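Local coordinates for tannase (Fusobacterium nucleatum subsp. nucleatum ATCC 25586, PDB 6YQ4), which probably hydrolyses gallotannins, and so detoxifies them, as an alpha/beta-hydrolase-type enzyme that also binds a magnesium ion, at residues 82-87 and 118-123; 141-146 and 198-203. All blocks are in the same frame, centred on the assembly; numbering follows the deposited sequence.

Contact 1. Residues 82-87 and 118-123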
loop_
_atom_site.group_PDB
_atom_site.type_symbol
_atom_site.label_atom_id
_atom_site.label_comp_id
_atom_site.label_asym_id
_atom_site.label_seq_id
_atom_site.Cartn_x
_atom_site.Cartn_y
_atom_site.Cartn_z
ATOM N N TYR A 82 2.216 -1.424 8.863
ATOM C CA TYR A 82 3.468 -2.163 8.809
ATOM C C TYR A 82 3.588 -3.117 9.977
ATOM O O TYR A 82 4.699 -3.511 10.356
ATOM C CB TYR A 82 4.686 -1.226 8.725
ATOM C CG TYR A 82 4.807 -0.598 7.363
ATOM C CD1 TYR A 82 5.260 -1.336 6.265
ATOM C CD2 TYR A 82 4.424 0.721 7.153
ATOM C CE1 TYR A 82 5.335 -0.768 5.001
ATOM C CE2 TYR A 82 4.495 1.295 5.886
ATOM C CZ TYR A 82 4.969 0.559 4.818
ATOM O OH TYR A 82 5.056 1.159 3.568
ATOM N N MET A 83 2.456 -3.489 10.535
ATOM C CA MET A 83 2.271 -4.442 11.614
ATOM C C MET A 83 2.110 -5.840 11.040
ATOM O O MET A 83 1.734 -6.003 9.875
ATOM C CB MET A 83 1.040 -4.054 12.430
ATOM C CG MET A 83 1.231 -2.788 13.219
ATOM S SD MET A 83 2.232 -3.106 14.693
ATOM C CE MET A 83 1.123 -4.115 15.650
ATOM N N PRO A 84 2.386 -6.875 11.832
ATOM C CA PRO A 84 2.192 -8.252 11.347
ATOM C C PRO A 84 0.775 -8.483 10.836
ATOM O O PRO A 84 -0.210 -8.093 11.470
ATOM C CB PRO A 84 2.463 -9.104 12.596
ATOM C CG PRO A 84 3.262 -8.234 13.493
ATOM C CD PRO A 84 2.781 -6.839 13.249
ATOM N N GLY A 85 0.672 -9.167 9.708
ATOM C CA GLY A 85 -0.646 -9.436 9.168
ATOM C C GLY A 85 -0.905 -10.893 8.881
ATOM O O GLY A 85 -0.153 -11.530 8.138
ATOM N N LYS A 86 -1.974 -11.435 9.443
ATOM C CA LYS A 86 -2.225 -12.852 9.269
ATOM C C LYS A 86 -2.846 -13.100 7.908
ATOM O O LYS A 86 -3.402 -12.194 7.279
ATOM C CB LYS A 86 -3.156 -13.391 10.373
ATOM C CG LYS A 86 -2.528 -13.456 11.751
ATOM C CD LYS A 86 -2.315 -14.894 12.200
ATOM C CE LYS A 86 -1.549 -14.979 13.536
ATOM N NZ LYS A 86 -2.437 -15.114 14.740
ATOM N N ALA A 87 -2.722 -14.346 7.447
ATOM C CA ALA A 87 -3.364 -14.748 6.208
ATOM C C ALA A 87 -4.859 -14.485 6.292
ATOM O O ALA A 87 -5.509 -14.806 7.290
ATOM C CB ALA A 87 -3.105 -16.231 5.937
ATOM N N GLY A 118 5.630 -8.292 10.727
ATOM C CA GLY A 118 5.465 -6.860 10.835
ATOM C C GLY A 118 6.303 -6.352 11.986
ATOM O O GLY A 118 6.982 -7.119 12.677
ATOM N N ARG A 119 6.175 -5.047 12.226
ATOM C CA ARG A 119 7.203 -4.266 12.894
ATOM C C ARG A 119 7.307 -4.528 14.395
ATOM O O ARG A 119 8.367 -4.270 14.970
ATOM C CB ARG A 119 6.956 -2.769 12.624
ATOM C CG ARG A 119 5.567 -2.285 13.037
ATOM C CD ARG A 119 5.459 -0.821 12.743
ATOM N NE ARG A 119 4.168 -0.215 13.070
ATOM C CZ ARG A 119 3.763 0.108 14.293
ATOM N NH1 ARG A 119 4.505 -0.196 15.389
ATOM N NH2 ARG A 119 2.579 0.691 14.431
ATOM N N THR A 120 6.265 -5.036 15.051
ATOM C CA THR A 120 6.358 -5.282 16.490
ATOM C C THR A 120 6.781 -6.704 16.845
ATOM O O THR A 120 6.966 -6.993 18.028
ATOM C CB THR A 120 5.025 -4.975 17.184
ATOM O OG1 THR A 120 3.972 -5.666 16.513
ATOM C CG2 THR A 120 4.723 -3.487 17.155
ATOM N N LEU A 121 6.966 -7.579 15.868
ATOM C CA LEU A 121 7.189 -8.998 16.132
ATOM C C LEU A 121 8.556 -9.275 16.765
ATOM O O LEU A 121 9.585 -8.768 16.318
ATOM C CB LEU A 121 7.066 -9.761 14.822
ATOM C CG LEU A 121 6.588 -11.195 14.752
ATOM C CD1 LEU A 121 5.448 -11.475 15.750
ATOM C CD2 LEU A 121 6.125 -11.391 13.304
ATOM N N THR A 122 8.573 -10.108 17.797
ATOM C CA THR A 122 9.822 -10.539 18.420
ATOM C C THR A 122 9.997 -12.048 18.310
ATOM O O THR A 122 9.038 -12.805 18.103
ATOM C CB THR A 122 9.928 -10.147 19.925
ATOM O OG1 THR A 122 8.849 -10.724 20.672
ATOM C CG2 THR A 122 9.944 -8.639 20.123
ATOM N N ASP A 123 11.255 -12.461 18.454
ATOM C CA ASP A 123 11.628 -13.851 18.675
ATOM C C ASP A 123 11.469 -14.201 20.165
ATOM O O ASP A 123 11.002 -13.393 20.978
ATOM C CB ASP A 123 13.060 -14.092 18.182
ATOM C CG ASP A 123 14.123 -13.414 19.069
ATOM O OD1 ASP A 123 13.770 -12.523 19.855
ATOM O OD2 ASP A 123 15.318 -13.761 18.997
#

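Contact 2. Residues 141-146 and 198-203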
loop_
_atom_site.group_PDB
_atom_site.type_symbol
_atom_site.label_atom_id
_atom_site.label_comp_id
_atom_site.label_asym_id
_atom_site.label_seq_id
_atom_site.Cartn_x
_atom_site.Cartn_y
_atom_site.Cartn_z
ATOM N N ALA A 141 8.661 -14.359 -0.802
ATOM C CA ALA A 141 8.834 -15.774 -0.511
ATOM C C ALA A 141 7.570 -16.575 -0.771
ATOM O O ALA A 141 7.651 -17.736 -1.186
ATOM C CB ALA A 141 9.265 -15.933 0.939
ATOM N N ALA A 142 6.395 -15.996 -0.525
ATOM C CA ALA A 142 5.164 -16.727 -0.813
ATOM C C ALA A 142 4.924 -16.828 -2.315
ATOM O O ALA A 142 4.503 -17.881 -2.804
ATOM C CB ALA A 142 3.966 -16.082 -0.110
ATOM N N VAL A 143 5.211 -15.758 -3.066
ATOM C CA VAL A 143 5.161 -15.829 -4.528
ATOM C C VAL A 143 6.066 -16.937 -5.037
ATOM O O VAL A 143 5.679 -17.737 -5.901
ATOM C CB VAL A 143 5.542 -14.472 -5.156
ATOM C CG1 VAL A 143 5.663 -14.593 -6.690
ATOM C CG2 VAL A 143 4.515 -13.442 -4.830
ATOM N N ARG A 144 7.285 -17.004 -4.515
ATOM C CA ARG A 144 8.213 -18.028 -4.974
ATOM C C ARG A 144 7.645 -19.420 -4.730
ATOM O O ARG A 144 7.768 -20.307 -5.583
ATOM C CB ARG A 144 9.563 -17.831 -4.284
ATOM C CG ARG A 144 10.176 -16.490 -4.631
ATOM C CD ARG A 144 11.543 -16.288 -4.034
ATOM N NE ARG A 144 12.253 -15.183 -4.670
ATOM C CZ ARG A 144 13.256 -15.334 -5.527
ATOM N NH1 ARG A 144 13.684 -16.545 -5.862
ATOM N NH2 ARG A 144 13.846 -14.271 -6.036
ATOM N N TYR A 145 6.991 -19.612 -3.581
ATOM C CA TYR A 145 6.259 -20.845 -3.307
ATOM C C TYR A 145 5.206 -21.118 -4.374
ATOM O O TYR A 145 5.059 -22.257 -4.834
ATOM C CB TYR A 145 5.605 -20.759 -1.925
ATOM C CG TYR A 145 4.782 -21.965 -1.542
ATOM C CD1 TYR A 145 5.324 -22.975 -0.743
ATOM C CD2 TYR A 145 3.461 -22.090 -1.967
ATOM C CE1 TYR A 145 4.587 -24.076 -0.399
ATOM C CE2 TYR A 145 2.712 -23.190 -1.622
ATOM C CZ TYR A 145 3.278 -24.182 -0.834
ATOM O OH TYR A 145 2.529 -25.285 -0.499
ATOM N N LEU A 146 4.446 -20.092 -4.762
ATOM C CA LEU A 146 3.453 -20.261 -5.822
ATOM C C LEU A 146 4.084 -20.731 -7.123
ATOM O O LEU A 146 3.542 -21.625 -7.783
ATOM C CB LEU A 146 2.696 -18.963 -6.052
ATOM C CG LEU A 146 1.858 -18.497 -4.866
ATOM C CD1 LEU A 146 1.005 -17.305 -5.287
ATOM C CD2 LEU A 146 1.005 -19.625 -4.362
ATOM N N ASP A 198 9.904 -14.001 -8.040
ATOM C CA ASP A 198 8.919 -13.249 -7.272
ATOM C C ASP A 198 8.270 -12.102 -8.047
ATOM O O ASP A 198 7.527 -11.306 -7.452
ATOM C CB ASP A 198 9.547 -12.733 -5.966
ATOM C CG ASP A 198 10.845 -11.977 -6.194
ATOM O OD1 ASP A 198 10.818 -11.003 -6.974
ATOM O OD2 ASP A 198 11.882 -12.337 -5.581
ATOM N N ASP A 199 8.482 -12.005 -9.360
ATOM C CA ASP A 199 7.767 -11.000 -10.139
ATOM C C ASP A 199 6.293 -11.384 -10.249
ATOM O O ASP A 199 5.943 -12.567 -10.229
ATOM C CB ASP A 199 8.392 -10.853 -11.526
ATOM C CG ASP A 199 8.260 -12.107 -12.356
ATOM O OD1 ASP A 199 8.828 -13.146 -11.951
ATOM O OD2 ASP A 199 7.580 -12.054 -13.403
ATOM N N ILE A 200 5.416 -10.376 -10.343
ATOM C CA ILE A 200 3.979 -10.626 -10.363
ATOM C C ILE A 200 3.355 -10.020 -11.617
ATOM O O ILE A 200 3.985 -9.270 -12.356
ATOM C CB ILE A 200 3.259 -10.120 -9.094
ATOM C CG1 ILE A 200 3.425 -8.623 -8.917
ATOM C CG2 ILE A 200 3.785 -10.821 -7.870
ATOM C CD1 ILE A 200 2.456 -8.065 -7.956
ATOM N N PHE A 201 2.083 -10.373 -11.848
ATOM C CA PHE A 201 1.425 -9.980 -13.086
ATOM C C PHE A 201 0.807 -8.586 -13.002
ATOM O O PHE A 201 0.869 -7.825 -13.973
ATOM C CB PHE A 201 0.368 -11.017 -13.477
ATOM C CG PHE A 201 -0.372 -10.684 -14.758
ATOM C CD1 PHE A 201 0.214 -10.883 -15.999
ATOM C CD2 PHE A 201 -1.653 -10.143 -14.709
ATOM C CE1 PHE A 201 -0.478 -10.561 -17.198
ATOM C CE2 PHE A 201 -2.341 -9.815 -15.868
ATOM C CZ PHE A 201 -1.748 -10.031 -17.129
ATOM N N ALA A 202 0.219 -8.222 -11.866
ATOM C CA ALA A 202 -0.443 -6.930 -11.755
ATOM C C ALA A 202 -0.543 -6.546 -10.287
ATOM O O ALA A 202 -0.594 -7.406 -9.413
ATOM C CB ALA A 202 -1.833 -6.955 -12.401
ATOM N N VAL A 203 -0.558 -5.241 -10.035
ATOM C CA VAL A 203 -0.598 -4.671 -8.699
ATOM C C VAL A 203 -1.911 -3.923 -8.559
ATOM O O VAL A 203 -2.268 -3.123 -9.432
ATOM C CB VAL A 203 0.578 -3.704 -8.455
ATOM C CG1 VAL A 203 0.372 -2.935 -7.183
ATOM C CG2 VAL A 203 1.873 -4.430 -8.408
#

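Contact 1. Residues 82-87 and 118-123
M83 lays its sulfur over the guanidinium of R119: SD stands 3.6 Å above the plane, over its centre. The methionine chain is bent to do this. Its CB starts out away from 118-123, but chi2 (-77°) and chi3 (-68°) both fold it round, so that SD reaches the arginine and CE continues to T120. There M83 CE lies 3.4 Å from T120 OG1, while T120 CG2 comes 3.5 Å from M83 SD, so the sulfur touches both the flat cation and the threonine, from directions roughly at right angles. R119 holds its guanidinium in place with bonds outside the contact: NE to G81 O, and NH1 to N367 OD1 and R236 O. R119 CG sits between the backbone N and the carbonyl carbon (chi1 56°), which brings it to 3.1 Å from Y82 O. R119 N gives its hydrogen to Y82 O at 2.8 Å. G118 closes in until its CA is 3.2 Å from P84 N; a CB here would clash with that nitrogen. P84 CG touches L121 CD2 at 4.3 Å. Y82 turns its ring elsewhere, OH bonding to I209 O. The arrangement joins two loops that follow neighbouring parallel strands, 73-76 and 110-114, of an alpha/beta-hydrolase-type sheet, with a type I turn at 118-121 presenting R119 and T120.

Contact 2. Residues 141-146 and 198-203
R144 and D198 bring two flat groups together at an angle: the guanidinium and carboxylate planes are 64° apart, so this is not a flat, two-oxygen pairing. One oxygen, D198 OD2, takes both donors, R144 NH2 at 2.8 Å and, through a weak bond, R144 NE at 3.0 Å. OD2 is met from above the carboxylate plane, 45° out of it, and itself lies tilted from the guanidinium plane. Over one face of the guanidinium sits D198 N, offset toward the rim. In this alpha/beta-hydrolase-type fold the salt bridge ties helix 134-148 to the loop leading into the parallel strand 202-206. The two side chains run side by side, pointing the same way; the arginine stays extended from CG to NE, and R144 CG passes 4.0 Å from D198 CB. The other carboxylate oxygen, OD1, is taken by the backbone N of N180, which gives the buried aspartate a second anchor, while the cation beside OD2 would be expected to favour its charged form. On the sheet-facing side of the helix, V143 points at the loop. V143 CG1 is anti to the backbone N (chi1 173°), which places it 3.6 Å from D198 CA. I160 and F75, on strands 160-163 and 73-76, also pack against V143, and I160 touches I200 as well. Further along the loop, V143 and I200 cross at about a right angle, methyl to methyl, with V143 CG2 4.1 Å from I200 CG2.

In the fold
From the N terminus, the chain leaves strand 73-76 into the loop holding 82-87, runs through helix 100-106 and strand 110-114, and closes contact 1 when the next loop brings 118-123 back. Helix 134-148 follows and opens contact 2, which closes at 198-203 after strand 160-163 and helices 167-177 and 185-191. The two are thus in series, neither nested nor crossed, with centres 20 Å apart and nearest atoms about 9 Å apart. In the sheet, strand 160-163 lies between 73-76 and 202-206, so together the contacts span the run of parallel strands 110-114, 73-76, 160-163 and 202-206. Helix 134-148, entered from the loop of contact 1, links them along the chain.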